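Local structure of acetate CoA-transferase subunit beta (Escherichia coli DH5[alpha], 5DBN) at residues V173-D178 with W182-A187; I137-C142 with S147-R152. The protein transfers coenzyme A from acetyl-CoA to acetoacetate and other short-chain fatty acids, through a covalent enzyme-CoA intermediate, in short-chain fatty acid degradation. One frame throughout, in Å; residues are numbered along the deposited sequence.

Both contacts are partly buried and reach the same mixed sheet. Interaction 1 pairs two neighbouring strands of that sheet, 172-177 and 180-186, in a beta hairpin. Interaction 2 comes earlier in the chain, where the polypeptide leaves strand 135-138 and later turns back to strand 150-151 of a smaller sheet. The chemistry differs accordingly. Direct backbone hydrogen bonds hold 173-178 to 182-187, whereas 137-142 and 147-152 meet through side-chain packing and a water bridge between the backbones, with a second, weaker one at Lys149. The two contacts touch at Phe174: its CE2 lies 3.9 Å from Ile150 CD1 and 4.0 Å from His141 CE1. On the other face of the hairpin, Arg175 and Glu185 make a polar, partly exposed surface.

Interaction 1 (V173-D178 with W182-A187); sequences VFRFID and WLTEIA
Val173 and Arg175 pair with Glu185 and Trp182 in an antiparallel hairpin, the axes of the two strand segments 4.6 Å apart at closest approach and their directions 145° apart. Arg175 and Trp182 exchange two backbone hydrogen bonds. Two residues, Thr184 and Glu185, sit opposite the single Val173, which makes a classic beta bulge. The bulge points two N-H groups at Val173 O, and the Thr184 hydroxyl adds a third bond. Thr184 N, 2.9 Å from Val173 O, approaches nearly along the C=O axis, and Glu185 N lies in the carbonyl plane, on a lone pair. Thr184 OG1 donates from above that plane, 2.9 Å from Val173 O. The threonine torsion (chi1 54°) sets OG1 between its own backbone N and carbonyl carbon, where it can reach this oxygen, while CG2 rests against Arg175 CG. Beyond Thr184, a water accepts from Arg175 NE and donates to Thr184 OG1 and Glu185 OE2. Replacing Thr184 with a valine would probably leave that water short of one acceptor and Val173 O without its third donor. Glu185 lies alongside Val173, the two CB atoms 3.8 Å apart. On the other face of the sheet, Leu183 CD1 makes a CH-pi contact over the Phe174 ring, 4.1 Å from its centroid and 28° off the normal. Phe203 meets the same ring edge-to-face, and helix 192-197 packs against both side chains. Arg175 NH2 and Glu185 OE2 stay 4.4 Å apart, too far for a salt bridge. Arg175 pairs with Glu14 and Glu185 with Arg10, so these charges probably tie the bulged hairpin to the N-terminal part of the chain.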
loop_
_atom_site.group_PDB
_atom_site.type_symbol
_atom_site.label_atom_id
_atom_site.label_comp_id
_atom_site.label_asym_id
_atom_site.label_seq_id
_atom_site.Cartn_x
_atom_site.Cartn_y
_atom_site.Cartn_z
ATOM N N VAL B 173 33.122 -21.191 -2.885
ATOM C CA VAL B 173 31.867 -20.618 -3.362
ATOM C C VAL B 173 30.945 -21.718 -3.879
ATOM O O VAL B 173 31.322 -22.489 -4.763
ATOM C CB VAL B 173 32.100 -19.583 -4.488
ATOM C CG1 VAL B 173 30.781 -18.992 -4.962
ATOM C CG2 VAL B 173 33.033 -18.477 -4.017
ATOM N N PHE B 174 29.747 -21.791 -3.305
ATOM C CA PHE B 174 28.720 -22.735 -3.740
ATOM C C PHE B 174 27.585 -22.008 -4.454
ATOM O O PHE B 174 27.258 -20.872 -4.110
ATOM C CB PHE B 174 28.144 -23.511 -2.552
ATOM C CG PHE B 174 29.146 -24.361 -1.822
ATOM C CD1 PHE B 174 29.456 -25.635 -2.272
ATOM C CD2 PHE B 174 29.760 -23.898 -0.670
ATOM C CE1 PHE B 174 30.363 -26.423 -1.594
ATOM C CE2 PHE B 174 30.669 -24.681 0.011
ATOM C CZ PHE B 174 30.973 -25.943 -0.452
ATOM N N ARG B 175 26.986 -22.664 -5.444
ATOM C CA ARG B 175 25.792 -22.136 -6.103
ATOM C C ARG B 175 24.680 -23.184 -6.126
ATOM O O ARG B 175 24.936 -24.371 -6.336
ATOM C CB ARG B 175 26.106 -21.681 -7.529
ATOM C CG ARG B 175 27.049 -20.496 -7.616
ATOM C CD ARG B 175 27.160 -19.992 -9.044
ATOM N NE ARG B 175 28.187 -18.963 -9.192
ATOM C CZ ARG B 175 28.009 -17.670 -8.934
ATOM N NH1 ARG B 175 26.841 -17.223 -8.494
ATOM N NH2 ARG B 175 29.012 -16.819 -9.107
ATOM N N PHE B 176 23.446 -22.735 -5.905
ATOM C CA PHE B 176 22.276 -23.608 -5.987
ATOM C C PHE B 176 21.555 -23.397 -7.314
ATOM O O PHE B 176 20.958 -22.344 -7.546
ATOM C CB PHE B 176 21.317 -23.355 -4.821
ATOM C CG PHE B 176 21.888 -23.706 -3.476
ATOM C CD1 PHE B 176 21.754 -24.986 -2.967
ATOM C CD2 PHE B 176 22.547 -22.755 -2.717
ATOM C CE1 PHE B 176 22.274 -25.315 -1.730
ATOM C CE2 PHE B 176 23.070 -23.077 -1.477
ATOM C CZ PHE B 176 22.931 -24.360 -0.983
ATOM N N ILE B 177 21.612 -24.412 -8.173
ATOM C CA ILE B 177 21.061 -24.324 -9.520
ATOM C C ILE B 177 20.108 -25.483 -9.784
ATOM O O ILE B 177 20.513 -26.645 -9.778
ATOM C CB ILE B 177 22.180 -24.332 -10.583
ATOM C CG1 ILE B 177 23.265 -23.315 -10.210
ATOM C CG2 ILE B 177 21.596 -24.056 -11.969
ATOM C CD1 ILE B 177 24.432 -23.259 -11.174
ATOM N N ASP B 178 18.838 -25.155 -10.010
ATOM C CA ASP B 178 17.805 -26.154 -10.270
ATOM C C ASP B 178 17.752 -27.217 -9.173
ATOM O O ASP B 178 17.736 -28.416 -9.456
ATOM C CB ASP B 178 18.032 -26.816 -11.633
ATOM C CG ASP B 178 17.904 -25.837 -12.785
ATOM O OD1 ASP B 178 17.059 -24.919 -12.699
ATOM O OD2 ASP B 178 18.645 -25.987 -13.779
ATOM N N TRP B 182 26.078 -26.869 -6.120
ATOM C CA TRP B 182 27.313 -26.984 -6.888
ATOM C C TRP B 182 28.464 -26.231 -6.236
ATOM O O TRP B 182 28.334 -25.057 -5.893
ATOM C CB TRP B 182 27.100 -26.461 -8.313
ATOM C CG TRP B 182 26.298 -27.384 -9.166
ATOM C CD1 TRP B 182 24.945 -27.389 -9.323
ATOM C CD2 TRP B 182 26.802 -28.443 -9.986
ATOM N NE1 TRP B 182 24.573 -28.389 -10.188
ATOM C CE2 TRP B 182 25.696 -29.051 -10.610
ATOM C CE3 TRP B 182 28.083 -28.937 -10.253
ATOM C CZ2 TRP B 182 25.831 -30.127 -11.483
ATOM C CZ3 TRP B 182 28.215 -30.005 -11.119
ATOM C CH2 TRP B 182 27.096 -30.589 -11.725
ATOM N N LEU B 183 29.588 -26.919 -6.067
ATOM C CA LEU B 183 30.828 -26.270 -5.667
ATOM C C LEU B 183 31.464 -25.666 -6.914
ATOM O O LEU B 183 31.970 -26.388 -7.773
ATOM C CB LEU B 183 31.780 -27.263 -4.997
ATOM C CG LEU B 183 33.192 -26.753 -4.697
ATOM C CD1 LEU B 183 33.154 -25.578 -3.733
ATOM C CD2 LEU B 183 34.059 -27.872 -4.142
ATOM N N THR B 184 31.427 -24.341 -7.013
ATOM C CA THR B 184 31.855 -23.652 -8.226
ATOM C C THR B 184 33.244 -23.018 -8.107
ATOM O O THR B 184 33.937 -22.857 -9.112
ATOM C CB THR B 184 30.836 -22.565 -8.619
ATOM O OG1 THR B 184 30.620 -21.682 -7.511
ATOM C CG2 THR B 184 29.509 -23.201 -9.018
ATOM N N GLU B 185 33.643 -22.648 -6.892
ATOM C CA GLU B 185 34.991 -22.126 -6.659
ATOM C C GLU B 185 35.597 -22.624 -5.351
ATOM O O GLU B 185 34.888 -22.866 -4.373
ATOM C CB GLU B 185 34.988 -20.595 -6.657
ATOM C CG GLU B 185 34.279 -19.968 -7.842
ATOM C CD GLU B 185 34.202 -18.457 -7.742
ATOM O OE1 GLU B 185 35.136 -17.846 -7.178
ATOM O OE2 GLU B 185 33.213 -17.877 -8.236
ATOM N N ILE B 186 36.918 -22.771 -5.357
ATOM C CA ILE B 186 37.689 -23.084 -4.160
ATOM C C ILE B 186 38.707 -21.973 -3.927
ATOM O O ILE B 186 39.331 -21.491 -4.872
ATOM C CB ILE B 186 38.406 -24.443 -4.283
ATOM C CG1 ILE B 186 37.376 -25.552 -4.536
ATOM C CG2 ILE B 186 39.231 -24.730 -3.027
ATOM C CD1 ILE B 186 37.957 -26.954 -4.633
ATOM N N ALA B 187 38.872 -21.570 -2.671
ATOM C CA ALA B 187 39.779 -20.480 -2.332
ATOM C C ALA B 187 41.233 -20.920 -2.459
ATOM O O ALA B 187 41.553 -22.092 -2.261
ATOM C CB ALA B 187 39.499 -19.981 -0.923
HETATM O O HOH W 1 31.050 -19.241 -9.028
#

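Interaction 2 (I137-C142 with S147-R152); sequences IAMEHC and SAKILR
Ile150 points its CD1 methyl at one face of the His141 imidazole, crossing it at about a right angle. The methyl sits 3.7 Å from the ring centroid and 19° off the normal, a CH-pi contact displaced slightly toward the rim, and CE1 is the nearest ring atom. With CG anti to the backbone N (chi1 -155°), the histidine ring comes nearer the other segment although its CB points away from it. Both ring nitrogens are engaged: ND1 bonds to Thr169 OG1 and NE2 to Thr199 OG1, which should fix the rotation of the ring. Met139 and Ile150 lie alongside with their ends pointing opposite ways, Met139 CE 3.9 Å from Ile150 CG1. The methionine bends at chi3 (70°), turning its methyl toward Ile150.

These residues lie where the chain leaves strand 135-138, in the central part of the large mixed sheet, and where it enters strand 150-151, at the border of a three-stranded sheet. Leu167, in the strand beside 135-138, touches both Met139 and Ile150.

The Lys149 side chain runs alongside that of Met139, in the opposite sense. Its chain passes Cys142 C and ends near Glu140 O. NZ lies beside Met139 CG, and its bond to a water that also accepts from Glu140 N is weak. The Glu140 carboxylate turns instead to Lys144 in a salt bridge. A second water joins the backbones, donating to His141 O at 2.9 Å and accepting from Lys149 N at 2.8 Å. Near the turn, Cys142 CB rests 3.6 Å from Ser147 O, while Ser147 OG bonds to Asp145.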
loop_
_atom_site.group_PDB
_atom_site.type_symbol
_atom_site.label_atom_id
_atom_site.label_comp_id
_atom_site.label_asym_id
_atom_site.label_seq_id
_atom_site.Cartn_x
_atom_site.Cartn_y
_atom_site.Cartn_z
ATOM N N ILE B 137 24.601 -15.525 0.524
ATOM C CA ILE B 137 24.936 -15.751 1.922
ATOM C C ILE B 137 26.443 -15.632 2.113
ATOM O O ILE B 137 27.219 -16.359 1.495
ATOM C CB ILE B 137 24.446 -17.129 2.407
ATOM C CG1 ILE B 137 22.936 -17.266 2.184
ATOM C CG2 ILE B 137 24.788 -17.337 3.881
ATOM C CD1 ILE B 137 22.094 -16.211 2.887
ATOM N N ALA B 138 26.835 -14.705 2.980
ATOM C CA ALA B 138 28.237 -14.462 3.303
ATOM C C ALA B 138 28.479 -14.995 4.703
ATOM O O ALA B 138 27.945 -14.471 5.680
ATOM C CB ALA B 138 28.564 -12.985 3.217
ATOM N N MET B 139 29.290 -16.043 4.797
ATOM C CA MET B 139 29.419 -16.780 6.041
ATOM C C MET B 139 30.778 -17.457 6.195
ATOM O O MET B 139 31.381 -17.866 5.209
ATOM C CB MET B 139 28.312 -17.835 6.054
ATOM C CG MET B 139 27.967 -18.442 7.379
ATOM S SD MET B 139 26.664 -19.673 7.163
ATOM C CE MET B 139 27.546 -20.973 6.298
ATOM N N GLU B 140 31.256 -17.592 7.430
ATOM C CA GLU B 140 32.440 -18.406 7.678
ATOM C C GLU B 140 32.048 -19.862 7.466
ATOM O O GLU B 140 30.890 -20.223 7.665
ATOM C CB GLU B 140 33.004 -18.175 9.082
ATOM C CG GLU B 140 33.542 -16.766 9.303
ATOM C CD GLU B 140 34.118 -16.565 10.694
ATOM O OE1 GLU B 140 34.187 -17.548 11.464
ATOM O OE2 GLU B 140 34.511 -15.422 11.014
ATOM N N HIS B 141 32.992 -20.698 7.053
ATOM C CA HIS B 141 32.653 -22.074 6.713
ATOM C C HIS B 141 32.189 -22.856 7.943
ATOM O O HIS B 141 31.185 -23.567 7.890
ATOM C CB HIS B 141 33.840 -22.780 6.061
ATOM C CG HIS B 141 33.440 -23.913 5.168
ATOM N ND1 HIS B 141 33.300 -23.772 3.805
ATOM C CD2 HIS B 141 33.128 -25.201 5.447
ATOM C CE1 HIS B 141 32.933 -24.926 3.280
ATOM N NE2 HIS B 141 32.819 -25.811 4.255
ATOM N N CYS B 142 32.927 -22.720 9.042
ATOM C CA CYS B 142 32.613 -23.427 10.283
ATOM C C CYS B 142 32.392 -22.447 11.432
ATOM O O CYS B 142 32.863 -21.310 11.390
ATOM C CB CYS B 142 33.734 -24.404 10.639
ATOM S SG CYS B 142 34.020 -25.677 9.394
ATOM N N SER B 147 32.057 -26.673 14.829
ATOM C CA SER B 147 30.934 -27.402 14.249
ATOM C C SER B 147 30.657 -26.948 12.819
ATOM O O SER B 147 30.933 -25.805 12.457
ATOM C CB SER B 147 29.678 -27.216 15.102
ATOM O OG SER B 147 29.302 -25.850 15.167
ATOM N N ALA B 148 30.108 -27.852 12.012
ATOM C CA ALA B 148 29.775 -27.545 10.624
ATOM C C ALA B 148 28.576 -26.607 10.552
ATOM O O ALA B 148 27.688 -26.664 11.402
ATOM C CB ALA B 148 29.494 -28.821 9.851
ATOM N N LYS B 149 28.556 -25.749 9.536
ATOM C CA LYS B 149 27.436 -24.839 9.325
ATOM C C LYS B 149 26.754 -25.101 7.985
ATOM O O LYS B 149 25.597 -24.735 7.788
ATOM C CB LYS B 149 27.911 -23.387 9.410
ATOM C CG LYS B 149 28.592 -23.058 10.733
ATOM C CD LYS B 149 28.512 -21.581 11.074
ATOM C CE LYS B 149 29.296 -20.727 10.104
ATOM N NZ LYS B 149 28.990 -19.284 10.296
ATOM N N ILE B 150 27.481 -25.726 7.064
ATOM C CA ILE B 150 26.920 -26.130 5.778
ATOM C C ILE B 150 26.502 -27.602 5.861
ATOM O O ILE B 150 27.334 -28.497 5.716
ATOM C CB ILE B 150 27.926 -25.908 4.632
ATOM C CG1 ILE B 150 28.429 -24.458 4.663
ATOM C CG2 ILE B 150 27.279 -26.220 3.290
ATOM C CD1 ILE B 150 29.539 -24.152 3.683
ATOM N N LEU B 151 25.211 -27.838 6.091
ATOM C CA LEU B 151 24.717 -29.159 6.492
ATOM C C LEU B 151 23.819 -29.838 5.457
ATOM O O LEU B 151 23.499 -29.263 4.424
ATOM C CB LEU B 151 23.949 -29.032 7.809
ATOM C CG LEU B 151 24.681 -28.295 8.933
ATOM C CD1 LEU B 151 23.760 -28.097 10.128
ATOM C CD2 LEU B 151 25.948 -29.038 9.337
ATOM N N ARG B 152 23.428 -31.077 5.742
ATOM C CA ARG B 152 22.437 -31.774 4.928
ATOM C C ARG B 152 21.058 -31.173 5.151
ATOM O O ARG B 152 20.262 -31.043 4.223
ATOM C CB ARG B 152 22.415 -33.267 5.252
ATOM C CG ARG B 152 23.651 -34.016 4.793
ATOM C CD ARG B 152 23.562 -35.490 5.143
ATOM N NE ARG B 152 24.712 -36.235 4.641
ATOM C CZ ARG B 152 24.833 -37.558 4.704
ATOM N NH1 ARG B 152 23.878 -38.292 5.257
ATOM N NH2 ARG B 152 25.915 -38.149 4.212
HETATM O O HOH W 2 29.803 -16.214 9.551
HETATM O O HOH W 3 30.358 -26.309 7.445
#